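Local coordinates for protein NAD(P)H-flavin oxidoreductase (Agrobacterium tumefaciens str. C58, PDB 2FRE) that binds flavin mononucleotide and probably uses NAD(P)H to reduce flavins or related acceptors, at residues Arg20-Arg24 against Tyr130-Gly134; Phe70-Leu74 against Val87-Val91; His110-Ala114 against Phe153-Ala157. Numbering follows the deposited sequence.

In the fold
All three contacts reach the same antiparallel sheet, but their chemistry changes with their place on it. Contact 2 is the most thoroughly buried: its helix end meets strand 87-98 through apolar side chains alone. Contacts 1 and 3 are partly buried and polar. In contact 1 a loop lies across strand 131-135 beside one FMN, with waters bridging the two and arginines reaching the FMN; in contact 3 helix 110-127 meets strand 153-162 through a serine-glutamate hydrogen bond, at the dimer interface, which contact 2 also reaches, and near a second FMN. Contacts 2 and 3 touch directly, Val91 pairing with Glu156 and Ala157 across neighbouring strands, whereas contact 1 touches neither.

Contact 1: Arg20-Arg24 against Tyr130-Gly134; sequences RWSPR and YHAHG. With FMN (flavin mononucleotide), chain C.
Residues 20-24 leave helix 16-19 at Arg20 and run in an irregular, largely extended conformation over strand 131-134, which pairs with strand 153-162 in the nitroreductase sheet. The two backbones are nearest at Ser22 and His133, CA to CA 4.7 Å, yet no direct hydrogen bond joins the two segments. Instead Ser22 CB sits over the face of the His133 imidazole, 3.8 Å from its centroid in a CH-pi contact, with His133 in the t rotamer and its ND1 bonded to Gly134 O (3.0 Å). Pro23 CD packs on His131 CB at 3.7 Å, and Trp21 (chi1 p) brings NE1 within 3.6 Å of His131 NE2, the two rings meeting obliquely. Waters fill the gaps: one accepts from Arg20 NH1 (2.9 Å) and donates to Ala132 O (2.9 Å); another donates to Ser22 OG (2.6 Å) and accepts from Gly134 N (2.9 Å). FMN lies alongside. Its phosphate receives Arg20 NH1 on O2P (3.0 Å), Arg20 NH2 on O1P (2.9 Å), Ser22 N on O3P (2.7 Å) and Ser22 OG on O2P (2.6 Å), while Arg24 NH2 reaches the flavin O2 at 2.7 Å. Arg7, Ser181 and Arg183 add further bonds to the cofactor. Positive charge at both ends of residues 20-24 thus matches the anionic phosphate and the pyrimidine carbonyl, a pattern consistent with stabilising negative charge on the reduced flavin.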
loop_
_atom_site.group_PDB
_atom_site.type_symbol
_atom_site.label_atom_id
_atom_site.label_comp_id
_atom_site.label_asym_id
_atom_site.label_seq_id
_atom_site.Cartn_x
_atom_site.Cartn_y
_atom_site.Cartn_z
ATOM N N ARG A 20 9.282 9.399 5.551
ATOM C CA ARG A 20 9.033 9.099 4.133
ATOM C C ARG A 20 8.220 10.218 3.489
ATOM O O ARG A 20 7.137 10.534 3.959
ATOM C CB ARG A 20 8.268 7.803 3.966
ATOM C CG ARG A 20 7.958 7.430 2.519
ATOM C CD ARG A 20 6.602 6.852 2.351
ATOM N NE ARG A 20 5.518 7.686 2.861
ATOM C CZ ARG A 20 5.034 8.769 2.266
ATOM N NH1 ARG A 20 5.543 9.214 1.127
ATOM N NH2 ARG A 20 4.040 9.430 2.846
ATOM N N TRP A 21 8.723 10.785 2.396
ATOM C CA TRP A 21 7.983 11.824 1.681
ATOM C C TRP A 21 8.395 11.902 0.232
ATOM O O TRP A 21 9.276 11.174 -0.200
ATOM C CB TRP A 21 8.107 13.191 2.357
ATOM C CG TRP A 21 9.416 13.895 2.244
ATOM C CD1 TRP A 21 10.604 13.501 2.775
ATOM C CD2 TRP A 21 9.650 15.171 1.647
ATOM N NE1 TRP A 21 11.574 14.430 2.528
ATOM C CE2 TRP A 21 11.017 15.472 1.829
ATOM C CE3 TRP A 21 8.842 16.086 0.963
ATOM C CZ2 TRP A 21 11.579 16.649 1.379
ATOM C CZ3 TRP A 21 9.407 17.253 0.501
ATOM C CH2 TRP A 21 10.765 17.525 0.702
ATOM N N SER A 22 7.720 12.762 -0.526
ATOM C CA SER A 22 7.830 12.738 -1.983
ATOM C C SER A 22 8.282 14.110 -2.502
ATOM O O SER A 22 7.493 14.895 -3.005
ATOM C CB SER A 22 6.512 12.260 -2.594
ATOM O OG SER A 22 6.146 10.986 -2.031
ATOM N N PRO A 23 9.589 14.390 -2.396
ATOM C CA PRO A 23 10.118 15.610 -2.961
ATOM C C PRO A 23 10.276 15.493 -4.471
ATOM O O PRO A 23 10.046 14.423 -5.040
ATOM C CB PRO A 23 11.491 15.731 -2.299
ATOM C CG PRO A 23 11.912 14.313 -2.119
ATOM C CD PRO A 23 10.640 13.591 -1.743
ATOM N N ARG A 24 10.688 16.592 -5.098
ATOM C CA ARG A 24 10.870 16.655 -6.549
ATOM C C ARG A 24 12.300 17.015 -6.967
ATOM O O ARG A 24 12.623 16.883 -8.149
ATOM C CB ARG A 24 9.888 17.669 -7.166
ATOM C CG ARG A 24 8.453 17.235 -7.042
ATOM C CD ARG A 24 7.482 18.186 -7.644
ATOM N NE ARG A 24 6.145 17.679 -7.402
ATOM C CZ ARG A 24 5.441 17.877 -6.289
ATOM N NH1 ARG A 24 5.911 18.650 -5.320
ATOM N NH2 ARG A 24 4.244 17.319 -6.158
ATOM N N TYR A 130 17.059 6.985 -0.212
ATOM C CA TYR A 130 16.454 7.590 -1.408
ATOM C C TYR A 130 15.068 8.108 -1.084
ATOM O O TYR A 130 14.580 7.936 0.029
ATOM C CB TYR A 130 16.354 6.555 -2.533
ATOM C CG TYR A 130 17.690 5.969 -2.897
ATOM C CD1 TYR A 130 18.651 6.740 -3.505
ATOM C CD2 TYR A 130 17.994 4.642 -2.612
ATOM C CE1 TYR A 130 19.885 6.212 -3.833
ATOM C CE2 TYR A 130 19.217 4.105 -2.931
ATOM C CZ TYR A 130 20.167 4.894 -3.530
ATOM O OH TYR A 130 21.382 4.376 -3.868
ATOM N N HIS A 131 14.453 8.764 -2.054
ATOM C CA HIS A 131 13.039 9.105 -1.989
ATOM C C HIS A 131 12.337 8.648 -3.247
ATOM O O HIS A 131 12.854 8.847 -4.364
ATOM C CB HIS A 131 12.854 10.618 -1.803
ATOM C CG HIS A 131 13.409 11.132 -0.506
ATOM N ND1 HIS A 131 14.751 11.379 -0.319
ATOM C CD2 HIS A 131 12.815 11.383 0.683
ATOM C CE1 HIS A 131 14.960 11.784 0.916
ATOM N NE2 HIS A 131 13.799 11.807 1.547
ATOM N N ALA A 132 11.154 8.059 -3.064
ATOM C CA ALA A 132 10.298 7.640 -4.174
ATOM C C ALA A 132 9.143 8.638 -4.296
ATOM O O ALA A 132 8.729 9.220 -3.297
ATOM C CB ALA A 132 9.759 6.264 -3.950
ATOM N N HIS A 133 8.663 8.868 -5.506
ATOM C CA HIS A 133 7.605 9.860 -5.742
ATOM C C HIS A 133 6.634 9.284 -6.762
ATOM O O HIS A 133 7.001 9.014 -7.908
ATOM C CB HIS A 133 8.232 11.155 -6.230
ATOM C CG HIS A 133 7.324 12.349 -6.191
ATOM N ND1 HIS A 133 6.006 12.318 -6.600
ATOM C CD2 HIS A 133 7.573 13.629 -5.844
ATOM C CE1 HIS A 133 5.485 13.533 -6.491
ATOM N NE2 HIS A 133 6.412 14.342 -6.028
ATOM N N GLY A 134 5.403 9.049 -6.322
ATOM C CA GLY A 134 4.378 8.462 -7.166
ATOM C C GLY A 134 3.847 9.468 -8.164
ATOM O O GLY A 134 3.832 10.671 -7.882
HETATM N N1 FMN C . 2.937 14.102 -7.433
HETATM C C2 FMN C . 3.179 14.885 -8.561
HETATM O O2 FMN C . 3.903 15.883 -8.477
HETATM N N3 FMN C . 2.595 14.570 -9.776
HETATM C C4 FMN C . 1.784 13.477 -9.921
HETATM O O4 FMN C . 1.466 13.101 -11.067
HETATM C C4A FMN C . 1.545 12.684 -8.778
HETATM N N5 FMN C . 0.728 11.570 -8.870
HETATM C C5A FMN C . 0.564 10.760 -7.759
HETATM C C6 FMN C . -0.223 9.627 -7.870
HETATM C C7 FMN C . -0.405 8.791 -6.788
HETATM C C7M FMN C . -0.811 7.383 -7.127
HETATM C C8 FMN C . 0.184 9.087 -5.554
HETATM C C8M FMN C . 0.474 7.983 -4.565
HETATM C C9 FMN C . 0.973 10.223 -5.432
HETATM C C9A FMN C . 1.147 11.078 -6.537
HETATM N N10 FMN C . 1.915 12.216 -6.419
HETATM C C10 FMN C . 2.128 13.003 -7.545
HETATM C "C1'" FMN C . 2.485 12.649 -5.091
HETATM C "C2'" FMN C . 1.448 12.971 -4.018
HETATM O "O2'" FMN C . 0.900 14.275 -4.173
HETATM C "C3'" FMN C . 2.067 12.794 -2.634
HETATM O "O3'" FMN C . 2.410 11.428 -2.434
HETATM C "C4'" FMN C . 1.129 13.298 -1.543
HETATM O "O4'" FMN C . 0.951 14.700 -1.651
HETATM C "C5'" FMN C . 1.606 12.967 -0.134
HETATM O "O5'" FMN C . 2.872 13.553 0.125
HETATM P P FMN C . 4.126 12.657 0.587
HETATM O O1P FMN C . 3.816 12.185 1.998
HETATM O O2P FMN C . 4.250 11.450 -0.328
HETATM O O3P FMN C . 5.341 13.542 0.504
HETATM O O HOH W 1 7.741 8.539 -0.687
HETATM O O HOH W 2 14.321 14.347 3.641
HETATM O O HOH W 3 4.510 9.736 -3.683
#

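Contact 2: Phe70-Leu74 against Val87-Val91; sequences FVELL and VLLFV
Leu88, Phe90 and Phe70 make up most of this helix-on-sheet contact. Both phenylalanines have chi1 in the m well (-84° for Phe70, -60° for Phe90) and CA-to-CB bonds pointing across the interface. Their rings meet obliquely, centroids 5.7 Å apart and planes at 36°, with Phe70 CD2 3.7 Å from Phe90 CE2. Phe70 lies near the C-terminal end of the helix, and Leu74 N is bonded to Val71 O at 3.1 Å. Opposite runs the extended strand 87-91, whose alternation sends Leu88 and Phe90 toward the helix and Leu89 away from it, onto Val159 and Ile161 of strand 153-162. The nearest CA atoms are those of Phe70 and Leu88, 6.7 Å apart. Leu88 adopts the mt rotamer, which carries its CD1 to 3.7 Å from Val71 CG2 and its CD2 to 4.1 Å from Leu74 CD1. Leu73 and Leu74, also mt, close on the far end of the Phe90 ring: Leu73 CB lies 4.0 Å and Leu74 CD2 3.9 Å from Phe90 CZ. Leu147 and Ile143 extend the same apolar cluster, and Phe70 also packs on Gly193 of the second subunit. No hydrogen bond crosses between the segments, so between these two the contact rests on apolar packing.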
loop_
_atom_site.group_PDB
_atom_site.type_symbol
_atom_site.label_atom_id
_atom_site.label_comp_id
_atom_site.label_asym_id
_atom_site.label_seq_id
_atom_site.Cartn_x
_atom_site.Cartn_y
_atom_site.Cartn_z
ATOM N N PHE A 70 11.034 6.541 -21.161
ATOM C CA PHE A 70 10.381 6.549 -19.855
ATOM C C PHE A 70 10.027 7.973 -19.430
ATOM O O PHE A 70 8.958 8.206 -18.899
ATOM C CB PHE A 70 11.255 5.863 -18.798
ATOM C CG PHE A 70 11.103 4.370 -18.768
ATOM C CD1 PHE A 70 11.435 3.595 -19.866
ATOM C CD2 PHE A 70 10.620 3.728 -17.626
ATOM C CE1 PHE A 70 11.273 2.184 -19.841
ATOM C CE2 PHE A 70 10.468 2.327 -17.600
ATOM C CZ PHE A 70 10.788 1.568 -18.691
ATOM N N VAL A 71 10.914 8.929 -19.693
ATOM C CA VAL A 71 10.628 10.334 -19.385
ATOM C C VAL A 71 9.428 10.866 -20.194
ATOM O O VAL A 71 8.540 11.533 -19.650
ATOM C CB VAL A 71 11.837 11.233 -19.660
ATOM C CG1 VAL A 71 11.448 12.698 -19.558
ATOM C CG2 VAL A 71 12.996 10.920 -18.686
ATOM N N GLU A 72 9.372 10.551 -21.483
ATOM C CA GLU A 72 8.370 11.192 -22.343
ATOM C C GLU A 72 6.992 10.555 -22.192
ATOM O O GLU A 72 6.014 11.104 -22.701
ATOM C CB GLU A 72 8.839 11.236 -23.800
ATOM C CG GLU A 72 8.723 9.944 -24.543
ATOM C CD GLU A 72 9.365 10.007 -25.917
ATOM O OE1 GLU A 72 9.029 10.917 -26.721
ATOM O OE2 GLU A 72 10.199 9.121 -26.193
ATOM N N LEU A 73 6.936 9.416 -21.478
ATOM C CA LEU A 73 5.701 8.749 -21.085
ATOM C C LEU A 73 5.042 9.411 -19.866
ATOM O O LEU A 73 3.908 9.091 -19.520
ATOM C CB LEU A 73 5.942 7.267 -20.795
ATOM C CG LEU A 73 6.220 6.384 -22.024
ATOM C CD1 LEU A 73 6.615 4.980 -21.577
ATOM C CD2 LEU A 73 5.023 6.348 -22.938
ATOM N N LEU A 74 5.743 10.347 -19.243
ATOM C CA LEU A 74 5.151 11.206 -18.221
ATOM C C LEU A 74 4.627 12.463 -18.890
ATOM O O LEU A 74 5.148 12.890 -19.936
ATOM C CB LEU A 74 6.197 11.619 -17.192
ATOM C CG LEU A 74 7.163 10.529 -16.729
ATOM C CD1 LEU A 74 8.240 11.127 -15.833
ATOM C CD2 LEU A 74 6.383 9.437 -16.056
ATOM N N VAL A 87 15.967 6.738 -11.208
ATOM C CA VAL A 87 15.224 5.604 -11.737
ATOM C C VAL A 87 13.805 6.079 -12.022
ATOM O O VAL A 87 13.249 6.860 -11.253
ATOM C CB VAL A 87 15.182 4.436 -10.690
ATOM C CG1 VAL A 87 14.215 3.348 -11.109
ATOM C CG2 VAL A 87 16.561 3.863 -10.463
ATOM N N LEU A 88 13.242 5.625 -13.142
ATOM C CA LEU A 88 11.825 5.750 -13.413
ATOM C C LEU A 88 11.264 4.344 -13.616
ATOM O O LEU A 88 11.912 3.489 -14.232
ATOM C CB LEU A 88 11.562 6.615 -14.649
ATOM C CG LEU A 88 11.804 8.115 -14.472
ATOM C CD1 LEU A 88 11.868 8.822 -15.798
ATOM C CD2 LEU A 88 10.725 8.716 -13.637
ATOM N N LEU A 89 10.056 4.112 -13.104
ATOM C CA LEU A 89 9.383 2.856 -13.315
ATOM C C LEU A 89 7.869 3.027 -13.284
ATOM O O LEU A 89 7.359 4.034 -12.802
ATOM C CB LEU A 89 9.831 1.828 -12.259
ATOM C CG LEU A 89 9.508 2.094 -10.781
ATOM C CD1 LEU A 89 8.101 1.642 -10.393
ATOM C CD2 LEU A 89 10.515 1.365 -9.888
ATOM N N PHE A 90 7.168 2.028 -13.801
ATOM C CA PHE A 90 5.720 2.001 -13.763
ATOM C C PHE A 90 5.255 0.791 -12.959
ATOM O O PHE A 90 5.748 -0.344 -13.120
ATOM C CB PHE A 90 5.135 2.075 -15.183
ATOM C CG PHE A 90 5.534 3.324 -15.901
ATOM C CD1 PHE A 90 4.861 4.530 -15.655
ATOM C CD2 PHE A 90 6.627 3.330 -16.746
ATOM C CE1 PHE A 90 5.256 5.705 -16.282
ATOM C CE2 PHE A 90 7.044 4.498 -17.371
ATOM C CZ PHE A 90 6.361 5.698 -17.135
ATOM N N VAL A 91 4.329 1.067 -12.052
ATOM C CA VAL A 91 3.689 0.044 -11.269
ATOM C C VAL A 91 2.423 -0.399 -12.003
ATOM O O VAL A 91 1.554 0.397 -12.316
ATOM C CB VAL A 91 3.331 0.510 -9.854
ATOM C CG1 VAL A 91 2.669 -0.635 -9.098
ATOM C CG2 VAL A 91 4.555 1.014 -9.116
#

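Contact 3: His110-Ala114 against Phe153-Ala157; sequences HSFDA and FKVEA. With FMN (flavin mononucleotide), chain D.
In this helix-on-sheet packing of the nitroreductase fold, the first turn of helix 110-127 lies over strand 153-157. The short axes approach to 9.8 Å with a crossing angle of -39°; the nearest CA atoms, 7.0 Å apart, are those of Ser111 and Glu156. Glu156, with the largest buried area, sits in a classic beta bulge, where it and Ala157 both face Val91 of the adjacent strand 87-98; its helix-like phi/psi of -87°/-52° interrupts the extended backbone. Its side chain, m at chi1 and chi2, places CG 4.0 Å from Ala114 CB; its OE2 is bonded to Ser93 OG of that adjacent strand, its strongest polar partner. The CA-to-CB bond of Ser111 (chi1 m) points toward the strand, and its OG lies 3.6 Å from Lys154 CE. That lysine, t through its first three chi angles, folds forward along its own strand: NZ donates to Val155 O at 3.1 Å and forms a salt bridge with Glu156 OE1 at 3.5 Å. His110 borders the contact, its NE2 4.0 Å from Lys154 CD. The dimer interface reaches both segments: Phe112 packs on Trp118 and Glu156 of the second subunit, while Ala114 and Glu156 meet Phe112 of that subunit. Phe112 CE2 lies 4.0 Å from C7M of the chain D FMN. Between the two segments the one direct hydrogen bond runs from Ser111 OG to Glu156 OE2, at 2.7 Å.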
loop_
_atom_site.group_PDB
_atom_site.type_symbol
_atom_site.label_atom_id
_atom_site.label_comp_id
_atom_site.label_asym_id
_atom_site.label_seq_id
_atom_site.Cartn_x
_atom_site.Cartn_y
_atom_site.Cartn_z
ATOM N N HIS A 110 -6.750 -6.204 -7.001
ATOM C CA HIS A 110 -5.437 -6.024 -7.666
ATOM C C HIS A 110 -4.814 -4.624 -7.514
ATOM O O HIS A 110 -3.611 -4.500 -7.331
ATOM C CB HIS A 110 -5.484 -6.444 -9.147
ATOM C CG HIS A 110 -6.283 -5.539 -10.028
ATOM N ND1 HIS A 110 -7.655 -5.640 -10.156
ATOM C CD2 HIS A 110 -5.900 -4.539 -10.856
ATOM C CE1 HIS A 110 -8.079 -4.727 -11.008
ATOM N NE2 HIS A 110 -7.037 -4.050 -11.451
ATOM N N SER A 111 -5.627 -3.576 -7.560
ATOM C CA SER A 111 -5.115 -2.224 -7.432
ATOM C C SER A 111 -4.748 -1.907 -5.982
ATOM O O SER A 111 -3.715 -1.301 -5.695
ATOM C CB SER A 111 -6.142 -1.216 -7.978
ATOM O OG SER A 111 -6.300 -1.412 -9.381
ATOM N N PHE A 112 -5.608 -2.330 -5.077
ATOM C CA PHE A 112 -5.357 -2.259 -3.652
ATOM C C PHE A 112 -4.024 -2.945 -3.303
ATOM O O PHE A 112 -3.139 -2.382 -2.606
ATOM C CB PHE A 112 -6.576 -2.875 -2.938
ATOM C CG PHE A 112 -6.504 -2.848 -1.428
ATOM C CD1 PHE A 112 -6.867 -1.722 -0.740
ATOM C CD2 PHE A 112 -6.095 -3.973 -0.710
ATOM C CE1 PHE A 112 -6.846 -1.703 0.656
ATOM C CE2 PHE A 112 -6.050 -3.947 0.677
ATOM C CZ PHE A 112 -6.421 -2.807 1.355
ATOM N N ASP A 113 -3.863 -4.167 -3.799
ATOM C CA ASP A 113 -2.693 -4.961 -3.497
ATOM C C ASP A 113 -1.419 -4.331 -4.100
ATOM O O ASP A 113 -0.387 -4.265 -3.464
ATOM C CB ASP A 113 -2.897 -6.394 -4.020
ATOM C CG ASP A 113 -3.865 -7.242 -3.140
ATOM O OD1 ASP A 113 -4.097 -6.916 -1.954
ATOM O OD2 ASP A 113 -4.379 -8.272 -3.644
ATOM N N ALA A 114 -1.521 -3.833 -5.317
ATOM C CA ALA A 114 -0.456 -3.054 -5.956
ATOM C C ALA A 114 -0.021 -1.833 -5.112
ATOM O O ALA A 114 1.157 -1.517 -5.045
ATOM C CB ALA A 114 -0.894 -2.617 -7.364
ATOM N N PHE A 153 -3.598 -6.237 -18.011
ATOM C CA PHE A 153 -2.718 -5.576 -17.049
ATOM C C PHE A 153 -2.984 -4.085 -17.052
ATOM O O PHE A 153 -3.051 -3.469 -18.115
ATOM C CB PHE A 153 -1.255 -5.859 -17.385
ATOM C CG PHE A 153 -0.828 -7.261 -17.043
ATOM C CD1 PHE A 153 -0.211 -7.524 -15.827
ATOM C CD2 PHE A 153 -1.061 -8.305 -17.918
ATOM C CE1 PHE A 153 0.171 -8.792 -15.481
ATOM C CE2 PHE A 153 -0.684 -9.594 -17.582
ATOM C CZ PHE A 153 -0.059 -9.834 -16.354
ATOM N N LYS A 154 -3.112 -3.518 -15.861
ATOM C CA LYS A 154 -3.447 -2.121 -15.652
ATOM C C LYS A 154 -2.223 -1.315 -15.182
ATOM O O LYS A 154 -1.457 -1.771 -14.323
ATOM C CB LYS A 154 -4.567 -2.034 -14.613
ATOM C CG LYS A 154 -4.861 -0.650 -14.106
ATOM C CD LYS A 154 -6.077 -0.617 -13.206
ATOM C CE LYS A 154 -6.135 0.616 -12.340
ATOM N NZ LYS A 154 -5.343 1.748 -12.893
ATOM N N VAL A 155 -2.059 -0.118 -15.744
ATOM C CA VAL A 155 -1.046 0.822 -15.291
ATOM C C VAL A 155 -1.621 1.568 -14.081
ATOM O O VAL A 155 -2.616 2.270 -14.194
ATOM C CB VAL A 155 -0.645 1.821 -16.407
ATOM C CG1 VAL A 155 0.441 2.772 -15.907
ATOM C CG2 VAL A 155 -0.173 1.068 -17.663
ATOM N N GLU A 156 -1.017 1.369 -12.926
ATOM C CA GLU A 156 -1.458 1.996 -11.694
ATOM C C GLU A 156 -0.826 3.359 -11.514
ATOM O O GLU A 156 -1.530 4.331 -11.253
ATOM C CB GLU A 156 -1.088 1.125 -10.484
ATOM C CG GLU A 156 -1.710 -0.281 -10.502
ATOM C CD GLU A 156 -3.214 -0.267 -10.340
ATOM O OE1 GLU A 156 -3.765 0.791 -9.965
ATOM O OE2 GLU A 156 -3.851 -1.314 -10.559
ATOM N N ALA A 157 0.501 3.429 -11.619
ATOM C CA ALA A 157 1.218 4.676 -11.367
ATOM C C ALA A 157 2.655 4.647 -11.883
ATOM O O ALA A 157 3.241 3.584 -12.057
ATOM C CB ALA A 157 1.207 4.987 -9.873
HETATM N N1 FMN D . -6.476 -14.341 4.345
HETATM C C2 FMN D . -7.528 -15.179 4.694
HETATM O O2 FMN D . -7.290 -16.081 5.492
HETATM N N3 FMN D . -8.796 -14.955 4.229
HETATM C C4 FMN D . -9.044 -13.915 3.360
HETATM O O4 FMN D . -10.208 -13.543 3.154
HETATM C C4A FMN D . -7.980 -13.092 2.992
HETATM N N5 FMN D . -8.184 -12.036 2.126
HETATM C C5A FMN D . -7.145 -11.177 1.824
HETATM C C6 FMN D . -7.372 -10.091 0.991
HETATM C C7 FMN D . -6.339 -9.199 0.677
HETATM C C7M FMN D . -6.765 -7.832 0.222
HETATM C C8 FMN D . -5.065 -9.395 1.208
HETATM C C8M FMN D . -4.110 -8.224 1.387
HETATM C C9 FMN D . -4.842 -10.490 2.023
HETATM C C9A FMN D . -5.877 -11.381 2.325
HETATM N N10 FMN D . -5.631 -12.468 3.138
HETATM C C10 FMN D . -6.699 -13.300 3.489
HETATM C "C1'" FMN D . -4.222 -12.915 3.410
HETATM C "C2'" FMN D . -3.281 -13.187 2.230
HETATM O "O2'" FMN D . -3.463 -14.527 1.744
HETATM C "C3'" FMN D . -1.829 -13.026 2.680
HETATM O "O3'" FMN D . -1.604 -11.676 3.047
HETATM C "C4'" FMN D . -0.831 -13.491 1.592
HETATM O "O4'" FMN D . -0.896 -14.908 1.423
HETATM C "C5'" FMN D . 0.605 -13.136 1.890
HETATM O "O5'" FMN D . 0.965 -13.602 3.156
HETATM P P FMN D . 1.566 -12.664 4.309
HETATM O O1P FMN D . 2.945 -12.228 3.943
HETATM O O2P FMN D . 0.643 -11.484 4.445
HETATM O O3P FMN D . 1.678 -13.465 5.572
#